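Local coordinates for protein cypemycin cysteine dehydrogenase (decarboxylating) (Streptomyces sp, PDB 6JDD) that catalyses the FAD-dependent oxidative decarboxylation of the C-terminal cysteine of the cypemycin precursor peptide, a step in building this linaridin, at residues T96-T99 and V100-A104; H29-R32 and E33-E37. One frame throughout, in Å; residues are numbered along the deposited sequence.

In the fold
Both contacts are local, made between successive turns of helices that flank the parallel strands of one flavoprotein fold. Interaction 2 (29-37) comes first along the chain: it is the C-terminal end of helix 24-34, which leads from strand 10-15 to strand 39-44. Interaction 1 (96-104) starts where strand 90-95 ends and helix 97-104 begins, and it holds five residues of the FAD pocket. The two lie on opposite sides of the chain's centre, their own centres about 28 Å apart and their nearest atoms about 18 Å apart, so they do not meet. The side chain of His29 in interaction 2 stays about 11 Å from a bound FAD, whereas interaction 1 binds the cofactor directly.

Interaction 1 (T96-T99 and V100-A104); sequences TLDT and VMRLA. With FAD (flavin-adenine dinucleotide), chain B.
Val100 N donates to Thr96 O, Met101 N to Leu97 O, Arg102 N to Asp98 O and Leu103 N to Thr99 O, the backbone ladder of this helix. Thr96 is the N-cap, its OG1 accepting from Thr99 N at 3.1 Å. With chi1 at 54°, Thr96 OG1 sits between its own backbone N and carbonyl carbon and also donates to FAD O1P (2.6 Å). Thr99 OG1 gives FAD O1P a second hydroxyl bond (2.7 Å), while Leu97 N binds FAD O2 of the flavin at 2.7 Å. A water takes Arg102 NE as donor in the guanidinium plane and lies 2.7 Å from Asp98 OD2 and 2.9 Å from FAD O1P, which compete for its protons. Asp98 OD1 pairs with Arg107 of the second subunit, and Arg102 NH1 with Asp109 of the same chain. One guanidinium face lies over ribose atom FAD C2B. Between the two segments apolar contact is slight, Leu97 CD1 against Met101 CG (4.0 Å), though both side chains also pack on helix 134-142. Two threonine hydroxyls thus hold the phosphate alongside the first turn, in the strand-to-helix FAD site of this HFCD-family Rossmann-like fold, completed by Ala108 O of the second subunit.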
ATOM      1  N   THR A  96      -4.020  31.094 -13.438  1.00 38.76           N
ATOM      2  CA  THR A  96      -5.275  31.027 -12.655  1.00 40.72           C
ATOM      3  C   THR A  96      -5.428  32.311 -11.809  1.00 41.96           C
ATOM      4  O   THR A  96      -4.428  32.962 -11.439  1.00 34.91           O
ATOM      5  CB  THR A  96      -5.328  29.754 -11.797  1.00 40.50           C
ATOM      6  OG1 THR A  96      -4.137  29.717 -11.003  1.00 38.24           O
ATOM      7  CG2 THR A  96      -5.438  28.500 -12.645  1.00 41.89           C
ATOM      8  N   LEU A  97      -6.663  32.552 -11.401  1.00 41.72           N
ATOM      9  CA  LEU A  97      -7.044  33.544 -10.356  1.00 39.09           C
ATOM     10  C   LEU A  97      -6.197  33.304  -9.112  1.00 40.94           C
ATOM     11  O   LEU A  97      -5.555  34.261  -8.680  1.00 35.44           O
ATOM     12  CB  LEU A  97      -8.539  33.384 -10.097  1.00 40.10           C
ATOM     13  CG  LEU A  97      -9.143  34.226  -8.979  1.00 46.98           C
ATOM     14  CD1 LEU A  97      -8.649  35.648  -9.024  1.00 48.89           C
ATOM     15  CD2 LEU A  97     -10.642  34.226  -9.087  1.00 49.17           C
ATOM     16  N   ASP A  98      -6.099  32.045  -8.668  1.00 38.10           N
ATOM     17  CA  ASP A  98      -5.416  31.735  -7.410  1.00 36.09           C
ATOM     18  C   ASP A  98      -3.913  31.996  -7.564  1.00 32.64           C
ATOM     19  O   ASP A  98      -3.289  32.412  -6.591  1.00 34.08           O
ATOM     20  CB  ASP A  98      -5.735  30.329  -6.916  1.00 37.13           C
ATOM     21  CG  ASP A  98      -5.418  30.237  -5.437  1.00 40.19           C
ATOM     22  OD1 ASP A  98      -6.088  30.946  -4.660  1.00 39.35           O
ATOM     23  OD2 ASP A  98      -4.465  29.502  -5.082  1.00 45.64           O
ATOM     24  N   THR A  99      -3.332  31.696  -8.698  1.00 34.10           N
ATOM     25  CA  THR A  99      -1.859  31.873  -8.835  1.00 41.36           C
ATOM     26  C   THR A  99      -1.602  33.380  -8.725  1.00 38.52           C
ATOM     27  O   THR A  99      -0.657  33.786  -8.022  1.00 35.52           O
ATOM     28  CB  THR A  99      -1.253  31.198 -10.088  1.00 40.25           C
ATOM     29  OG1 THR A  99      -0.959  29.802  -9.916  1.00 36.27           O
ATOM     30  CG2 THR A  99       0.051  31.855 -10.485  1.00 34.01           C
ATOM     31  N   VAL A 100      -2.452  34.179  -9.361  1.00 39.74           N
ATOM     32  CA  VAL A 100      -2.296  35.658  -9.358  1.00 38.00           C
ATOM     33  C   VAL A 100      -2.540  36.237  -7.962  1.00 36.53           C
ATOM     34  O   VAL A 100      -1.771  37.078  -7.582  1.00 33.57           O
ATOM     35  CB  VAL A 100      -3.183  36.275 -10.428  1.00 37.55           C
ATOM     36  CG1 VAL A 100      -3.156  37.785 -10.346  1.00 38.86           C
ATOM     37  CG2 VAL A 100      -2.689  35.797 -11.773  1.00 36.95           C
ATOM     38  N   MET A 101      -3.533  35.747  -7.218  1.00 31.27           N
ATOM     39  CA  MET A 101      -3.711  36.155  -5.812  1.00 30.35           C
ATOM     40  C   MET A 101      -2.440  35.832  -4.983  1.00 36.52           C
ATOM     41  O   MET A 101      -1.970  36.686  -4.246  1.00 35.78           O
ATOM     42  CB  MET A 101      -4.951  35.505  -5.200  1.00 31.67           C
ATOM     43  CG  MET A 101      -6.250  35.838  -5.869  1.00 37.33           C
ATOM     44  SD  MET A 101      -6.705  37.630  -5.859  1.00 39.72           S
ATOM     45  CE  MET A 101      -5.888  38.202  -7.357  1.00 33.17           C
ATOM     46  N   ARG A 102      -1.912  34.613  -5.133  1.00 34.47           N
ATOM     47  CA  ARG A 102      -0.702  34.182  -4.379  1.00 33.41           C
ATOM     48  C   ARG A 102       0.481  35.101  -4.712  1.00 33.45           C
ATOM     49  O   ARG A 102       1.256  35.424  -3.790  1.00 36.04           O
ATOM     50  CB  ARG A 102      -0.367  32.722  -4.699  1.00 36.57           C
ATOM     51  CG  ARG A 102      -1.246  31.710  -3.976  1.00 38.89           C
ATOM     52  CD  ARG A 102      -0.551  30.376  -3.782  1.00 45.33           C
ATOM     53  NE  ARG A 102      -0.446  29.619  -5.022  1.00 52.69           N
ATOM     54  CZ  ARG A 102       0.628  28.931  -5.394  1.00 50.29           C
ATOM     55  NH1 ARG A 102       1.698  28.902  -4.618  1.00 40.39           N
ATOM     56  NH2 ARG A 102       0.627  28.274  -6.541  1.00 55.41           N
ATOM     57  N   LEU A 103       0.605  35.499  -5.982  1.00 35.40           N
ATOM     58  CA  LEU A 103       1.707  36.368  -6.450  1.00 38.97           C
ATOM     59  C   LEU A 103       1.538  37.771  -5.848  1.00 36.01           C
ATOM     60  O   LEU A 103       2.468  38.303  -5.283  1.00 33.50           O
ATOM     61  CB  LEU A 103       1.643  36.381  -7.974  1.00 36.74           C
ATOM     62  CG  LEU A 103       2.794  37.082  -8.656  1.00 38.90           C
ATOM     63  CD1 LEU A 103       4.150  36.466  -8.275  1.00 34.14           C
ATOM     64  CD2 LEU A 103       2.536  37.031 -10.146  1.00 48.18           C
ATOM     65  N   ALA A 104       0.330  38.301  -5.942  1.00 36.71           N
ATOM     66  CA  ALA A 104      -0.081  39.603  -5.388  1.00 39.82           C
ATOM     67  C   ALA A 104       0.113  39.642  -3.876  1.00 38.99           C
ATOM     68  O   ALA A 104       0.102  40.725  -3.332  1.00 39.46           O
ATOM     69  CB  ALA A 104      -1.528  39.852  -5.714  1.00 39.67           C
TER
HETATM   70  PA  FAD B 201      -1.364  24.883  -7.312  1.00 43.25           P
HETATM   71  O1A FAD B 201       0.093  24.764  -7.008  1.00 46.56           O
HETATM   72  O2A FAD B 201      -2.068  23.697  -7.882  1.00 46.21           O
HETATM   73  O5B FAD B 201      -2.142  25.383  -6.000  1.00 52.39           O
HETATM   74  C5B FAD B 201      -2.680  24.388  -5.093  1.00 51.51           C
HETATM   75  C4B FAD B 201      -2.834  24.997  -3.720  1.00 52.59           C
HETATM   76  O4B FAD B 201      -2.227  24.118  -2.739  1.00 56.08           O
HETATM   77  C3B FAD B 201      -2.173  26.367  -3.515  1.00 49.71           C
HETATM   78  O3B FAD B 201      -2.951  27.192  -2.656  1.00 50.11           O
HETATM   79  C2B FAD B 201      -0.832  25.997  -2.875  1.00 50.24           C
HETATM   80  O2B FAD B 201      -0.286  27.046  -2.105  1.00 54.93           O
HETATM   81  C1B FAD B 201      -1.243  24.813  -2.007  1.00 49.48           C
HETATM   82  N9A FAD B 201      -0.152  23.890  -1.719  1.00 53.81           N
HETATM   83  C8A FAD B 201       1.183  24.184  -1.589  1.00 67.62           C
HETATM   84  N7A FAD B 201       1.910  23.122  -1.328  1.00 58.48           N
HETATM   85  C5A FAD B 201       0.999  22.073  -1.286  1.00 63.88           C
HETATM   86  C6A FAD B 201       1.144  20.692  -1.051  1.00 58.80           C
HETATM   87  N6A FAD B 201       2.310  20.102  -0.806  1.00 61.90           N
HETATM   88  N1A FAD B 201       0.022  19.935  -1.082  1.00 56.88           N
HETATM   89  C2A FAD B 201      -1.150  20.535  -1.329  1.00 64.08           C
HETATM   90  N3A FAD B 201      -1.407  21.819  -1.563  1.00 56.96           N
HETATM   91  C4A FAD B 201      -0.274  22.541  -1.526  1.00 58.70           C
HETATM   92  N1  FAD B 201      -9.075  28.514 -12.132  1.00 40.43           N
HETATM   93  C2  FAD B 201      -8.825  29.662 -12.801  1.00 41.08           C
HETATM   94  O2  FAD B 201      -8.353  30.644 -12.223  1.00 41.61           O
HETATM   95  N3  FAD B 201      -9.081  29.791 -14.130  1.00 44.45           N
HETATM   96  C4  FAD B 201      -9.607  28.763 -14.873  1.00 42.70           C
HETATM   97  O4  FAD B 201      -9.821  28.922 -16.066  1.00 41.01           O
HETATM   98  C4X FAD B 201      -9.881  27.550 -14.211  1.00 43.95           C
HETATM   99  N5  FAD B 201     -10.383  26.559 -14.903  1.00 45.33           N
HETATM  100  C5X FAD B 201     -10.640  25.390 -14.236  1.00 43.81           C
HETATM  101  C6  FAD B 201     -11.179  24.315 -14.963  1.00 40.61           C
HETATM  102  C7  FAD B 201     -11.463  23.112 -14.361  1.00 43.69           C
HETATM  103  C7M FAD B 201     -12.040  21.980 -15.171  1.00 45.59           C
HETATM  104  C8  FAD B 201     -11.207  22.950 -12.977  1.00 45.36           C
HETATM  105  C8M FAD B 201     -11.508  21.641 -12.294  1.00 45.15           C
HETATM  106  C9  FAD B 201     -10.677  23.998 -12.252  1.00 40.14           C
HETATM  107  C9A FAD B 201     -10.384  25.231 -12.860  1.00 40.89           C
HETATM  108  N10 FAD B 201      -9.849  26.310 -12.158  1.00 39.11           N
HETATM  109  C10 FAD B 201      -9.580  27.502 -12.804  1.00 42.86           C
HETATM  110  C1' FAD B 201      -9.569  26.180 -10.717  1.00 37.97           C
HETATM  111  C2' FAD B 201      -8.098  25.932 -10.442  1.00 39.74           C
HETATM  112  O2' FAD B 201      -7.720  24.659 -10.959  1.00 40.44           O
HETATM  113  C3' FAD B 201      -7.805  25.976  -8.941  1.00 39.69           C
HETATM  114  O3' FAD B 201      -7.976  27.308  -8.466  1.00 42.17           O
HETATM  115  C4' FAD B 201      -6.401  25.490  -8.574  1.00 39.62           C
HETATM  116  O4' FAD B 201      -6.230  25.546  -7.156  1.00 39.25           O
HETATM  117  C5' FAD B 201      -5.315  26.301  -9.241  1.00 41.66           C
HETATM  118  O5' FAD B 201      -4.021  25.912  -8.707  1.00 42.42           O
HETATM  119  P   FAD B 201      -2.686  26.450  -9.415  1.00 39.13           P
HETATM  120  O1P FAD B 201      -2.804  27.928  -9.583  1.00 40.26           O
HETATM  121  O2P FAD B 201      -2.417  25.605 -10.617  1.00 38.57           O
HETATM  122  O3P FAD B 201      -1.585  26.133  -8.292  1.00 44.87           O
HETATM  123  O   HOH W   1      -2.499  28.721  -6.797  1.00 43.37           O

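Interaction 2 (H29-R32 and E33-E37); sequences HWLR and EFQPE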
ATOM      1  N   HIS A  29       5.158  23.442 -28.565  1.00 51.78           N
ATOM      2  CA  HIS A  29       5.585  22.862 -29.860  1.00 49.36           C
ATOM      3  C   HIS A  29       5.697  23.985 -30.897  1.00 51.73           C
ATOM      4  O   HIS A  29       6.733  24.058 -31.552  1.00 53.11           O
ATOM      5  CB  HIS A  29       4.621  21.762 -30.279  1.00 49.93           C
ATOM      6  CG  HIS A  29       4.952  21.184 -31.613  1.00 65.83           C
ATOM      7  ND1 HIS A  29       6.118  20.453 -31.817  1.00 65.90           N
ATOM      8  CD2 HIS A  29       4.297  21.233 -32.793  1.00 58.33           C
ATOM      9  CE1 HIS A  29       6.154  20.072 -33.057  1.00 59.25           C
ATOM     10  NE2 HIS A  29       5.052  20.533 -33.675  1.00 62.17           N
ATOM     11  N   TRP A  30       4.675  24.837 -31.014  1.00 52.65           N
ATOM     12  CA  TRP A  30       4.665  26.036 -31.909  1.00 52.15           C
ATOM     13  C   TRP A  30       5.906  26.919 -31.668  1.00 55.49           C
ATOM     14  O   TRP A  30       6.671  27.200 -32.628  1.00 54.72           O
ATOM     15  CB  TRP A  30       3.374  26.852 -31.740  1.00 53.07           C
ATOM     16  CG  TRP A  30       3.356  28.159 -32.477  1.00 63.79           C
ATOM     17  CD1 TRP A  30       2.885  28.375 -33.743  1.00 68.73           C
ATOM     18  CD2 TRP A  30       3.814  29.441 -31.999  1.00 63.30           C
ATOM     19  NE1 TRP A  30       3.040  29.688 -34.085  1.00 67.41           N
ATOM     20  CE2 TRP A  30       3.616  30.365 -33.045  1.00 69.44           C
ATOM     21  CE3 TRP A  30       4.377  29.896 -30.801  1.00 59.86           C
ATOM     22  CZ2 TRP A  30       3.953  31.712 -32.923  1.00 66.26           C
ATOM     23  CZ3 TRP A  30       4.730  31.221 -30.686  1.00 62.66           C
ATOM     24  CH2 TRP A  30       4.516  32.117 -31.734  1.00 67.56           C
ATOM     25  N   LEU A  31       6.123  27.336 -30.428  1.00 53.23           N
ATOM     26  CA  LEU A  31       7.280  28.196 -30.094  1.00 55.00           C
ATOM     27  C   LEU A  31       8.597  27.481 -30.449  1.00 55.21           C
ATOM     28  O   LEU A  31       9.483  28.136 -30.971  1.00 52.78           O
ATOM     29  CB  LEU A  31       7.195  28.552 -28.611  1.00 55.02           C
ATOM     30  CG  LEU A  31       8.300  29.459 -28.080  1.00 51.19           C
ATOM     31  CD1 LEU A  31       8.312  30.791 -28.810  1.00 53.84           C
ATOM     32  CD2 LEU A  31       8.128  29.644 -26.590  1.00 47.92           C
ATOM     33  N   ARG A  32       8.724  26.174 -30.241  1.00 58.77           N
ATOM     34  CA  ARG A  32       9.989  25.442 -30.575  1.00 62.93           C
ATOM     35  C   ARG A  32      10.235  25.453 -32.094  1.00 56.87           C
ATOM     36  O   ARG A  32      11.391  25.515 -32.476  1.00 61.34           O
ATOM     37  CB  ARG A  32       9.931  24.020 -30.011  1.00 56.35           C
ATOM     38  CG  ARG A  32       9.760  23.980 -28.497  1.00 56.13           C
ATOM     39  CD  ARG A  32      11.050  24.080 -27.737  1.00 57.30           C
ATOM     40  NE  ARG A  32      11.807  22.874 -27.984  1.00 67.64           N
ATOM     41  CZ  ARG A  32      12.786  22.744 -28.861  1.00 59.14           C
ATOM     42  NH1 ARG A  32      13.184  23.765 -29.607  1.00 62.48           N
ATOM     43  NH2 ARG A  32      13.382  21.579 -28.963  1.00 54.86           N
ATOM     44  N   GLU A  33       9.201  25.363 -32.929  1.00 55.94           N
ATOM     45  CA  GLU A  33       9.345  25.353 -34.410  1.00 66.84           C
ATOM     46  C   GLU A  33       9.539  26.787 -34.904  1.00 68.07           C
ATOM     47  O   GLU A  33      10.440  27.024 -35.724  1.00 67.45           O
ATOM     48  CB  GLU A  33       8.129  24.723 -35.105  1.00 82.93           C
ATOM     49  CG  GLU A  33       7.911  23.256 -34.756  1.00 90.87           C
ATOM     50  CD  GLU A  33       8.815  22.247 -35.460  1.00101.17           C
ATOM     51  OE1 GLU A  33       8.257  21.291 -36.068  1.00107.57           O
ATOM     52  OE2 GLU A  33      10.067  22.390 -35.385  1.00 83.27           O
ATOM     53  N   PHE A  34       8.714  27.711 -34.427  1.00 64.83           N
ATOM     54  CA  PHE A  34       8.842  29.154 -34.733  1.00 60.48           C
ATOM     55  C   PHE A  34      10.253  29.670 -34.385  1.00 62.18           C
ATOM     56  O   PHE A  34      10.770  30.520 -35.111  1.00 71.71           O
ATOM     57  CB  PHE A  34       7.741  29.892 -33.984  1.00 62.89           C
ATOM     58  CG  PHE A  34       7.727  31.369 -34.243  1.00 74.58           C
ATOM     59  CD1 PHE A  34       7.446  31.841 -35.517  1.00 74.78           C
ATOM     60  CD2 PHE A  34       8.008  32.277 -33.229  1.00 71.93           C
ATOM     61  CE1 PHE A  34       7.437  33.202 -35.774  1.00 71.43           C
ATOM     62  CE2 PHE A  34       7.987  33.635 -33.488  1.00 72.19           C
ATOM     63  CZ  PHE A  34       7.704  34.092 -34.759  1.00 74.26           C
ATOM     64  N   GLN A  35      10.901  29.185 -33.326  1.00 62.73           N
ATOM     65  CA  GLN A  35      12.173  29.802 -32.847  1.00 61.43           C
ATOM     66  C   GLN A  35      13.121  28.743 -32.283  1.00 59.69           C
ATOM     67  O   GLN A  35      13.420  28.737 -31.094  1.00 59.39           O
ATOM     68  CB  GLN A  35      11.776  30.893 -31.861  1.00 59.08           C
ATOM     69  CG  GLN A  35      12.891  31.851 -31.514  1.00 71.68           C
ATOM     70  CD  GLN A  35      12.416  33.052 -30.725  1.00 69.00           C
ATOM     71  OE1 GLN A  35      11.222  33.413 -30.714  1.00 61.67           O
ATOM     72  NE2 GLN A  35      13.388  33.689 -30.072  1.00 56.11           N
ATOM     73  N   PRO A  36      13.669  27.863 -33.159  1.00 69.84           N
ATOM     74  CA  PRO A  36      14.442  26.687 -32.736  1.00 64.83           C
ATOM     75  C   PRO A  36      15.658  26.967 -31.843  1.00 52.67           C
ATOM     76  O   PRO A  36      16.067  26.113 -31.130  1.00 58.89           O
ATOM     77  CB  PRO A  36      14.945  26.075 -34.059  1.00 61.97           C
ATOM     78  CG  PRO A  36      13.954  26.576 -35.109  1.00 60.97           C
ATOM     79  CD  PRO A  36      13.577  27.965 -34.632  1.00 69.78           C
ATOM     80  N   GLU A  37      16.158  28.192 -31.863  1.00 64.39           N
ATOM     81  CA  GLU A  37      17.377  28.526 -31.088  1.00 67.86           C
ATOM     82  C   GLU A  37      17.022  28.872 -29.644  1.00 63.44           C
ATOM     83  O   GLU A  37      17.922  28.882 -28.814  1.00 59.52           O
ATOM     84  CB  GLU A  37      18.078  29.709 -31.751  1.00 80.23           C
ATOM     85  CG  GLU A  37      17.191  30.933 -31.894  1.00 97.88           C
ATOM     86  CD  GLU A  37      16.069  30.769 -32.894  1.00 88.11           C
ATOM     87  OE1 GLU A  37      15.838  29.641 -33.317  1.00 74.32           O
ATOM     88  OE2 GLU A  37      15.436  31.763 -33.237  1.00 80.60           O
TER
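Trp30 and Phe34, one helical turn apart, run alongside each other in the same direction, their rings in an offset stack. The Trp30 six-membered ring and the Phe34 ring have centroids 4.8 Å apart and planes inclined by only 13°. Closest are Trp30 CH2 and Phe34 CD2, at 3.8 Å. Both side chains start anti to their backbone N (chi1 173° and -178°), which sends both rings outward from the helix in the same direction and puts Phe34 CB over the centre of the indole's six-membered ring, a CH-pi contact 4.2 Å from its centroid. The nearly straight backbone bond from Phe34 N to Trp30 O, 2.8 Å, fixes their spacing. An alanine in place of Phe34 would keep the CB contact but is likely to strip the stacked ring from the indole, leaving Trp30 freer to turn. Looser is the side of His29 and exposed Glu33: Glu33 CG lies over one face of the imidazole, offset toward its rim, while Glu33 OE1 stops 4.1 Å from His29 NE2. The helix runs out here. Gln35 N still donates to Leu31 O, but the chain turns out of the helix at Gln35, and Pro36, with no N-H to give, offers Arg32 O its CA-H, Pro36 CA lying 3.3 Å from Arg32 O. This helix C-terminus, ended at Gln35 and followed by Pro36, belongs to the beta-alpha-beta unit of strand 10-15, helix 24-34 and strand 39-44.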